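Aryl acylamidase (bacterium CSBL00001, PDB 4YJ6) probably hydrolyses the amide bond of N-acylated aromatic amines, as an aryl acylamidase of the amidase signature family. Local coordinates at residues K90-I100 and L127-Y136; G78-L86 and I175-D183. All coordinates share one frame; numbering follows the deposited sequence.

Along the chain the four segments come in the order 78-86, 90-100, 127-136, 175-183, so contact 1 is nested within the loop that contact 2 closes. Their centres lie about 12 Å apart, and strand 80-84 of contact 2 is the parallel neighbour of strand 126-131 of contact 1. The two contacts touch directly through two probable hydrogen bonds: T96 OG1 is 2.6 Å from D85 OD2, and T131 N is 2.7 Å from M83 O. Contact 2 is the seam where this group of strands meets 178-183, consistent with the continuous mixed sheet of amidase signature enzymes, and contact 1 lays the loop along it.

Contact 1. Residues K90-I100 and L127-Y136; sequences KPGWPSTLGGI and LLGQTNSPVY
W93 turns the edge of its indole to G129 and Q130, with L127 CB against CH2. Its CG stands anti to the carbonyl carbon (chi1 -75°), which carries the ring across toward 127-130. Following the residue outward, CB lies near Q130 NE2, and CE3 is 3.7 Å from Q130 CG. CZ3 comes 3.5 Å from G129 O. At the far corner CH2 reaches L127 CB at 3.8 Å. In the five-membered ring, NE1 is hydrogen-bonded to E55 OE1. K90 lies over one indole face with CD above its centre; beyond it CE meets L127 CD1 tip to tip at a tight 3.2 Å, and NZ forms a salt bridge with E55 OE2. One carboxylate thus holds both the indole and the lysine.

Q130 slides past W93 in the opposite direction, its amide turned 68° from the indole. Its NE2 is in the ring plane at the edge and donates to P94 O at 2.9 Å, nearly straight (167°), while OE1 rests beside P94 CG. Further along, the loop meets the chain after the strand: Y136 N donates to L97 O at 2.8 Å, and G98 CA directs a C-H at P134 O, at a point where any side chain on G98 would collide with that oxygen. L97 CD1 touches Y136 CE1 at 3.6 Å, and I100 CD1 reaches the CE2 corner of the same ring, whose OH bonds to S333.

The contact therefore fastens the loop before helix 115-122 along strand 126-131 and the turn after it. Strand 48-51 adds Y50, edge-to-face with W93; strand 80-84 packs M83 against W93 and Q130; and helix 315-339 backs L97 and Y136.

Contact 2. Residues G78-L86 and I175-D183; sequences GVPTLMKDL and IVPVAGGTD
The V178 and L82 carbonyls, the flat groups joining these strands, are approached differently. T81 OG1, also bonded to Y116 OH, donates to V178 O at 2.7 Å from above the carbonyl plane, 50° out of it. G180 N instead meets L82 O nearly head-on at 3.2 Å. Water 1 donates to both L82 O and G180 O, bridging the strands beside that bond. P80 and P177 rings cross at about a right angle, and V176 CG1 packs 3.9 Å from L82 CD1.

K84 reaches T182 through a fully extended chain, CG anti to N (chi1 176°). Its NZ donates to T182 OG1 at 2.9 Å, weakly to T182 O, and also bonds S163 and S164. K84 and S163 probably supply the lysine and cis-serine of the family's Ser-cisSer-Lys triad, whose nucleophile is a different serine. An alanine here removes the amino group and would probably leave the T182 hydroxyl, S163 and S164 without their shared partner and freer to turn.

Strands 80-84 and 178-183 run nearly parallel, 14° apart. Strand 126-131 flanks the first, while helices 13-21 and 27-45 pack on P80.

Contact 1. Residues K90-I100 and L127-Y136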
# COMPACT_ATOMS: atom_id res chain seq x y z
N LYS A 90 2.71 16.71 6.36
CA LYS A 90 2.73 17.69 5.28
C LYS A 90 2.37 19.01 5.95
O LYS A 90 1.35 19.11 6.61
CB LYS A 90 1.73 17.36 4.17
CG LYS A 90 1.81 18.42 3.05
CD LYS A 90 1.03 18.05 1.85
CE LYS A 90 1.43 18.92 0.62
NZ LYS A 90 1.34 20.41 0.80
N PRO A 91 3.24 20.01 5.81
CA PRO A 91 3.03 21.20 6.65
C PRO A 91 1.62 21.80 6.54
O PRO A 91 1.10 21.99 5.43
CB PRO A 91 4.11 22.15 6.15
CG PRO A 91 5.25 21.21 5.79
CD PRO A 91 4.53 20.03 5.11
N GLY A 92 0.98 22.03 7.69
CA GLY A 92 -0.37 22.58 7.71
C GLY A 92 -1.51 21.58 7.54
O GLY A 92 -2.67 21.95 7.67
N TRP A 93 -1.19 20.31 7.27
CA TRP A 93 -2.23 19.31 7.06
C TRP A 93 -2.46 18.49 8.33
O TRP A 93 -1.59 18.42 9.20
CB TRP A 93 -1.82 18.35 5.94
CG TRP A 93 -1.92 18.94 4.55
CD1 TRP A 93 -1.74 20.26 4.17
CD2 TRP A 93 -2.24 18.22 3.37
NE1 TRP A 93 -1.93 20.39 2.80
CE2 TRP A 93 -2.25 19.15 2.29
CE3 TRP A 93 -2.53 16.88 3.11
CZ2 TRP A 93 -2.52 18.76 0.97
CZ3 TRP A 93 -2.82 16.49 1.80
CH2 TRP A 93 -2.79 17.43 0.74
N PRO A 94 -3.64 17.89 8.45
CA PRO A 94 -3.88 17.10 9.66
C PRO A 94 -3.10 15.81 9.63
O PRO A 94 -2.51 15.44 8.62
CB PRO A 94 -5.40 16.83 9.63
CG PRO A 94 -5.83 17.08 8.24
CD PRO A 94 -4.82 17.98 7.57
N SER A 95 -3.07 15.14 10.77
CA SER A 95 -2.52 13.79 10.84
C SER A 95 -3.18 13.09 12.02
O SER A 95 -2.88 13.41 13.16
CB SER A 95 -1.00 13.86 11.05
OG SER A 95 -0.47 12.52 11.17
N THR A 96 -4.08 12.14 11.75
CA THR A 96 -4.83 11.52 12.83
C THR A 96 -4.38 10.09 13.12
O THR A 96 -5.00 9.42 13.95
CB THR A 96 -6.35 11.51 12.55
OG1 THR A 96 -6.68 10.58 11.52
CG2 THR A 96 -6.83 12.91 12.14
N LEU A 97 -3.31 9.64 12.46
CA LEU A 97 -2.81 8.26 12.63
C LEU A 97 -3.93 7.26 12.43
O LEU A 97 -4.09 6.30 13.20
CB LEU A 97 -2.17 8.08 14.01
CG LEU A 97 -1.12 9.16 14.36
CD1 LEU A 97 -0.44 8.86 15.73
CD2 LEU A 97 -0.09 9.26 13.25
N GLY A 98 -4.70 7.44 11.36
CA GLY A 98 -5.74 6.47 11.03
C GLY A 98 -7.00 6.60 11.87
O GLY A 98 -7.59 5.61 12.31
N GLY A 99 -7.43 7.84 12.12
CA GLY A 99 -8.76 8.03 12.69
C GLY A 99 -8.78 8.05 14.20
O GLY A 99 -9.75 7.60 14.82
N ILE A 100 -7.74 8.58 14.82
CA ILE A 100 -7.77 8.80 16.26
C ILE A 100 -8.41 10.15 16.52
O ILE A 100 -7.82 11.19 16.20
CB ILE A 100 -6.37 8.77 16.86
CG1 ILE A 100 -5.74 7.38 16.63
CG2 ILE A 100 -6.40 9.13 18.37
CD1 ILE A 100 -4.34 7.27 17.22
N LEU A 127 -1.68 17.42 -5.09
CA LEU A 127 -2.22 16.71 -3.93
C LEU A 127 -3.58 17.27 -3.54
O LEU A 127 -3.71 18.46 -3.19
CB LEU A 127 -1.28 16.85 -2.73
CG LEU A 127 0.14 16.35 -2.93
CD1 LEU A 127 1.01 16.73 -1.70
CD2 LEU A 127 0.08 14.89 -3.12
N LEU A 128 -4.59 16.42 -3.56
CA LEU A 128 -5.96 16.86 -3.32
C LEU A 128 -6.42 16.63 -1.88
O LEU A 128 -7.49 17.11 -1.50
CB LEU A 128 -6.96 16.17 -4.29
CG LEU A 128 -7.22 17.15 -5.46
CD1 LEU A 128 -6.05 17.12 -6.42
CD2 LEU A 128 -8.50 16.86 -6.18
N GLY A 129 -5.65 15.90 -1.08
CA GLY A 129 -6.08 15.55 0.28
C GLY A 129 -5.48 14.26 0.80
O GLY A 129 -4.43 13.83 0.30
N GLN A 130 -6.13 13.65 1.79
CA GLN A 130 -5.63 12.42 2.44
C GLN A 130 -6.68 11.34 2.44
O GLN A 130 -7.88 11.63 2.45
CB GLN A 130 -5.28 12.69 3.91
CG GLN A 130 -4.23 13.78 4.10
CD GLN A 130 -4.01 14.08 5.57
OE1 GLN A 130 -4.96 14.01 6.37
NE2 GLN A 130 -2.79 14.45 5.94
N THR A 131 -6.21 10.09 2.48
CA THR A 131 -7.08 8.92 2.47
C THR A 131 -7.09 8.17 3.80
O THR A 131 -6.14 8.24 4.58
CB THR A 131 -6.62 7.93 1.36
OG1 THR A 131 -5.23 7.65 1.54
CG2 THR A 131 -6.82 8.56 -0.03
N ASN A 132 -8.18 7.42 4.04
CA ASN A 132 -8.44 6.76 5.32
C ASN A 132 -7.51 5.56 5.59
O ASN A 132 -7.15 4.84 4.65
CB ASN A 132 -9.88 6.24 5.30
CG ASN A 132 -10.46 6.02 6.69
OD1 ASN A 132 -9.99 6.55 7.67
ND2 ASN A 132 -11.52 5.21 6.76
N SER A 133 -7.19 5.37 6.87
CA SER A 133 -6.40 4.22 7.37
C SER A 133 -7.05 3.80 8.69
O SER A 133 -7.67 4.63 9.36
CB SER A 133 -4.93 4.67 7.61
OG SER A 133 -4.16 3.71 8.38
N PRO A 134 -6.92 2.51 9.07
CA PRO A 134 -7.24 2.08 10.43
C PRO A 134 -6.26 2.67 11.43
O PRO A 134 -5.15 3.12 11.08
CB PRO A 134 -7.03 0.56 10.36
CG PRO A 134 -5.89 0.41 9.37
CD PRO A 134 -6.26 1.44 8.29
N VAL A 135 -6.66 2.68 12.69
CA VAL A 135 -5.88 3.32 13.74
C VAL A 135 -4.48 2.71 13.81
O VAL A 135 -4.33 1.51 13.88
CB VAL A 135 -6.58 3.18 15.13
CG1 VAL A 135 -5.62 3.57 16.26
CG2 VAL A 135 -7.90 4.00 15.15
N TYR A 136 -3.47 3.58 13.74
CA TYR A 136 -2.06 3.17 13.81
C TYR A 136 -1.69 2.13 12.74
O TYR A 136 -0.67 1.45 12.86
CB TYR A 136 -1.70 2.65 15.22
CG TYR A 136 -1.27 3.74 16.20
CD1 TYR A 136 -0.14 4.48 15.95
CD2 TYR A 136 -2.00 4.00 17.38
CE1 TYR A 136 0.28 5.47 16.84
CE2 TYR A 136 -1.58 4.99 18.27
CZ TYR A 136 -0.45 5.72 17.99
OH TYR A 136 -0.01 6.71 18.84

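Contact 2. Residues G78-L86 and I175-D183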
# COMPACT_ATOMS: atom_id res chain seq x y z
N GLY A 78 0.49 17.86 -13.28
CA GLY A 78 -0.95 17.85 -13.40
C GLY A 78 -1.63 16.56 -12.94
O GLY A 78 -2.84 16.50 -12.91
N VAL A 79 -0.86 15.54 -12.59
CA VAL A 79 -1.49 14.28 -12.18
C VAL A 79 -2.08 14.47 -10.79
O VAL A 79 -1.35 14.80 -9.86
CB VAL A 79 -0.43 13.17 -12.13
CG1 VAL A 79 -1.04 11.86 -11.51
CG2 VAL A 79 0.10 12.91 -13.52
N PRO A 80 -3.39 14.22 -10.61
CA PRO A 80 -3.99 14.40 -9.28
C PRO A 80 -3.78 13.18 -8.40
O PRO A 80 -3.85 12.07 -8.90
CB PRO A 80 -5.47 14.57 -9.60
CG PRO A 80 -5.69 13.72 -10.84
CD PRO A 80 -4.38 13.84 -11.64
N THR A 81 -3.55 13.39 -7.11
CA THR A 81 -3.35 12.24 -6.25
C THR A 81 -3.71 12.63 -4.82
O THR A 81 -4.00 13.81 -4.54
CB THR A 81 -1.88 11.71 -6.34
OG1 THR A 81 -1.79 10.44 -5.66
CG2 THR A 81 -0.89 12.69 -5.67
N LEU A 82 -3.75 11.65 -3.91
CA LEU A 82 -3.95 11.93 -2.49
C LEU A 82 -2.94 11.11 -1.67
O LEU A 82 -2.52 10.02 -2.14
CB LEU A 82 -5.37 11.57 -2.04
CG LEU A 82 -6.51 12.48 -2.51
CD1 LEU A 82 -6.95 12.14 -3.93
CD2 LEU A 82 -7.68 12.32 -1.55
N MSE A 83 -2.56 11.62 -0.50
CA MSE A 83 -1.59 10.89 0.36
C MSE A 83 -2.44 10.17 1.41
O MSE A 83 -3.68 10.38 1.51
CB MSE A 83 -0.62 11.87 1.03
CG MSE A 83 -1.38 12.71 2.04
SE MSE A 83 -0.18 13.80 3.03
CE MSE A 83 0.91 12.45 3.92
N LYS A 84 -1.77 9.33 2.19
CA LYS A 84 -2.45 8.51 3.21
C LYS A 84 -2.35 9.14 4.60
O LYS A 84 -1.27 9.58 5.03
CB LYS A 84 -1.78 7.14 3.23
CG LYS A 84 -2.31 6.18 4.32
CD LYS A 84 -1.62 4.83 4.10
CE LYS A 84 -1.93 3.90 5.26
NZ LYS A 84 -1.27 2.59 5.06
N ASP A 85 -3.46 9.13 5.34
CA ASP A 85 -3.49 9.65 6.70
C ASP A 85 -2.98 8.61 7.74
O ASP A 85 -3.74 8.14 8.59
CB ASP A 85 -4.94 10.09 7.03
CG ASP A 85 -5.07 10.67 8.43
OD1 ASP A 85 -4.04 11.09 9.01
OD2 ASP A 85 -6.24 10.74 8.92
N LEU A 86 -1.70 8.25 7.67
CA LEU A 86 -1.10 7.37 8.66
C LEU A 86 0.35 7.84 8.82
O LEU A 86 1.15 7.67 7.90
CB LEU A 86 -1.16 5.89 8.21
CG LEU A 86 -0.44 4.94 9.19
CD1 LEU A 86 -1.09 5.01 10.60
CD2 LEU A 86 -0.49 3.50 8.65
N ILE A 175 -10.99 7.38 -9.63
CA ILE A 175 -11.10 8.78 -9.21
C ILE A 175 -9.76 9.51 -9.34
O ILE A 175 -9.74 10.66 -9.73
CB ILE A 175 -11.64 8.88 -7.79
CG1 ILE A 175 -13.10 8.40 -7.78
CG2 ILE A 175 -11.61 10.36 -7.24
CD1 ILE A 175 -13.66 8.13 -6.41
N VAL A 176 -8.66 8.84 -9.00
CA VAL A 176 -7.33 9.32 -9.33
C VAL A 176 -6.54 8.12 -9.88
O VAL A 176 -6.88 6.97 -9.56
CB VAL A 176 -6.56 9.89 -8.13
CG1 VAL A 176 -7.13 11.30 -7.70
CG2 VAL A 176 -6.57 8.90 -6.96
N PRO A 177 -5.51 8.38 -10.70
CA PRO A 177 -4.80 7.25 -11.32
C PRO A 177 -3.73 6.63 -10.42
O PRO A 177 -3.32 5.50 -10.66
CB PRO A 177 -4.14 7.87 -12.57
CG PRO A 177 -3.95 9.35 -12.16
CD PRO A 177 -5.14 9.67 -11.31
N VAL A 178 -3.32 7.34 -9.39
CA VAL A 178 -2.27 6.83 -8.47
C VAL A 178 -2.59 7.41 -7.10
O VAL A 178 -3.12 8.54 -6.99
CB VAL A 178 -0.84 7.24 -8.93
CG1 VAL A 178 -0.73 8.76 -9.12
CG2 VAL A 178 0.23 6.72 -7.91
N ALA A 179 -2.34 6.65 -6.04
CA ALA A 179 -2.50 7.16 -4.68
C ALA A 179 -1.37 6.60 -3.82
O ALA A 179 -0.87 5.51 -4.10
CB ALA A 179 -3.88 6.77 -4.10
N GLY A 180 -0.98 7.32 -2.78
CA GLY A 180 0.11 6.86 -1.94
C GLY A 180 -0.32 5.88 -0.86
O GLY A 180 -1.32 6.08 -0.16
N GLY A 181 0.43 4.80 -0.74
CA GLY A 181 0.20 3.84 0.32
C GLY A 181 1.44 3.74 1.20
O GLY A 181 2.53 4.23 0.86
N THR A 182 1.25 3.14 2.37
CA THR A 182 2.40 2.82 3.21
C THR A 182 2.25 1.38 3.62
O THR A 182 1.15 0.81 3.55
CB THR A 182 2.51 3.73 4.46
OG1 THR A 182 1.45 3.47 5.39
CG2 THR A 182 2.47 5.22 4.02
N ASP A 183 3.36 0.77 4.04
CA ASP A 183 3.35 -0.71 4.13
C ASP A 183 4.36 -1.16 5.22
O ASP A 183 5.57 -0.97 5.05
CB ASP A 183 3.76 -1.21 2.72
CG ASP A 183 3.65 -2.73 2.51
OD1 ASP A 183 4.13 -3.53 3.34
OD2 ASP A 183 3.09 -3.10 1.46
O HOH W 1 -3.44 7.84 -0.51